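Local structure of galactofuranose-binding protein YtfQ (2VK2) at residues L3-S8 and R31-K36. The protein binds alpha- and beta-galactofuranose in the periplasm as the solute-binding component of the YtfQRT-YjfF ABC transporter. Sequence-based numbering, arbitrary orientation.
Sequences LTVGFS and RGITLK
Residues T4-F7 and T34-K36 run side by side as parallel strands, joined by a ladder of four backbone hydrogen bonds. T34 N donates to L3 O, V5 N to T34 O (2.8 Å), K36 N to V5 O, and F7 N to K36 O (2.7 Å). The last two are almost straight, both 174° at the hydrogen. CA-H...O contacts reinforce the ladder, the shortest from T4 CA to T34 O at 3.3 Å. Around L3 and G32 two waters add bridges: one accepts from L3 N and donates weakly to G32 O, while a second donates to G32 O, lies 2.7 Å from T34 OG1 and reaches L3 O weakly. G32, with positive phi, closes helix 15-31 in a Schellman motif.

On the face carrying V5, F7 and L35, the contact is apolar. CD1 of L35 lies 3.9 Å from V5 CG1 and also touches F7 CB, while V5 CG2, beside its own backbone N, meets CG2 of I33 at 3.8 Å. Helix 15-31 covers L35 through A24 and A28; L259 of helix 252-265 packs on V5. F7 lies near the sugar-binding residues R17 and D90.

The other face carries T4, T34 and K36, which meet across the pair by van der Waals contact. T4 and T34 lie alongside each other, OG1 of T4 3.8 Å from T34 CB. T4 CG2, anti to the backbone N, meets K36 CD at 4.2 Å; K36 NZ is hydrogen-bonded to Q57 OE1. An alanine in place of T4 would probably leave T34 CB and K36 CD without these neighbours.

The contact closes a beta-alpha-beta unit at the edge of a parallel sheet: backbone bonds fix the register, while side chains add only van der Waals contacts directly across the pair.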
# COMPACT_ATOMS: atom_id res chain seq x y z
N LEU A 3 16.00 -12.29 20.30
CA LEU A 3 15.01 -12.72 19.30
C LEU A 3 15.54 -12.50 17.89
O LEU A 3 16.16 -11.48 17.60
CB LEU A 3 13.70 -11.95 19.46
CG LEU A 3 12.84 -12.23 20.70
CD1 LEU A 3 11.61 -11.35 20.69
CD2 LEU A 3 12.44 -13.70 20.78
N THR A 4 15.30 -13.49 17.02
CA THR A 4 15.58 -13.36 15.60
C THR A 4 14.27 -13.47 14.83
O THR A 4 13.51 -14.42 15.01
CB THR A 4 16.54 -14.46 15.10
OG1 THR A 4 17.80 -14.32 15.78
CG2 THR A 4 16.77 -14.34 13.60
N VAL A 5 14.00 -12.47 13.99
CA VAL A 5 12.80 -12.44 13.17
C VAL A 5 13.19 -12.50 11.69
O VAL A 5 14.09 -11.79 11.25
CB VAL A 5 11.98 -11.15 13.43
CG1 VAL A 5 10.79 -11.06 12.49
CG2 VAL A 5 11.52 -11.11 14.88
N GLY A 6 12.52 -13.38 10.95
CA GLY A 6 12.67 -13.44 9.50
C GLY A 6 11.50 -12.71 8.87
O GLY A 6 10.35 -13.06 9.12
N PHE A 7 11.80 -11.71 8.05
CA PHE A 7 10.78 -10.90 7.38
C PHE A 7 10.84 -11.18 5.89
O PHE A 7 11.83 -10.85 5.23
CB PHE A 7 11.02 -9.42 7.70
CG PHE A 7 10.08 -8.44 7.00
CD1 PHE A 7 8.82 -8.81 6.53
CD2 PHE A 7 10.47 -7.11 6.86
CE1 PHE A 7 7.99 -7.88 5.90
CE2 PHE A 7 9.65 -6.18 6.24
CZ PHE A 7 8.41 -6.56 5.77
N SER A 8 9.79 -11.81 5.37
CA SER A 8 9.61 -11.97 3.93
C SER A 8 8.93 -10.72 3.39
O SER A 8 7.73 -10.53 3.56
CB SER A 8 8.78 -13.21 3.61
OG SER A 8 8.56 -13.29 2.21
N ARG A 31 15.10 -2.27 19.50
CA ARG A 31 14.54 -3.31 20.38
C ARG A 31 15.54 -4.43 20.67
O ARG A 31 15.23 -5.34 21.44
CB ARG A 31 13.29 -3.91 19.74
CG ARG A 31 12.13 -2.94 19.60
CD ARG A 31 11.10 -3.48 18.62
NE ARG A 31 10.06 -2.49 18.33
CZ ARG A 31 8.91 -2.37 18.98
NH1 ARG A 31 8.60 -3.19 19.98
NH2 ARG A 31 8.05 -1.43 18.63
N GLY A 32 16.71 -4.39 20.04
CA GLY A 32 17.71 -5.45 20.21
C GLY A 32 17.33 -6.75 19.52
O GLY A 32 17.78 -7.83 19.91
N ILE A 33 16.50 -6.65 18.48
CA ILE A 33 16.01 -7.81 17.74
C ILE A 33 16.84 -7.96 16.47
O ILE A 33 17.11 -6.97 15.78
CB ILE A 33 14.52 -7.65 17.39
CG1 ILE A 33 13.68 -7.68 18.67
CG2 ILE A 33 14.06 -8.74 16.42
CD1 ILE A 33 12.23 -7.29 18.48
N THR A 34 17.26 -9.19 16.18
CA THR A 34 17.97 -9.50 14.95
C THR A 34 16.94 -9.71 13.84
O THR A 34 16.11 -10.61 13.93
CB THR A 34 18.83 -10.77 15.11
OG1 THR A 34 19.77 -10.58 16.17
CG2 THR A 34 19.57 -11.09 13.82
N LEU A 35 16.98 -8.87 12.81
CA LEU A 35 16.02 -8.93 11.73
C LEU A 35 16.70 -9.35 10.44
O LEU A 35 17.65 -8.71 9.99
CB LEU A 35 15.36 -7.56 11.54
CG LEU A 35 14.26 -7.49 10.47
CD1 LEU A 35 13.07 -8.36 10.84
CD2 LEU A 35 13.83 -6.05 10.25
N LYS A 36 16.21 -10.44 9.86
CA LYS A 36 16.66 -10.91 8.55
C LYS A 36 15.56 -10.59 7.55
O LYS A 36 14.42 -11.00 7.75
CB LYS A 36 16.90 -12.41 8.58
CG LYS A 36 17.78 -12.87 9.73
CD LYS A 36 18.09 -14.35 9.64
CE LYS A 36 19.05 -14.64 8.49
NZ LYS A 36 19.64 -16.00 8.59
O HOH W 1 15.43 -9.56 21.48
O HOH W 2 19.14 -10.31 18.77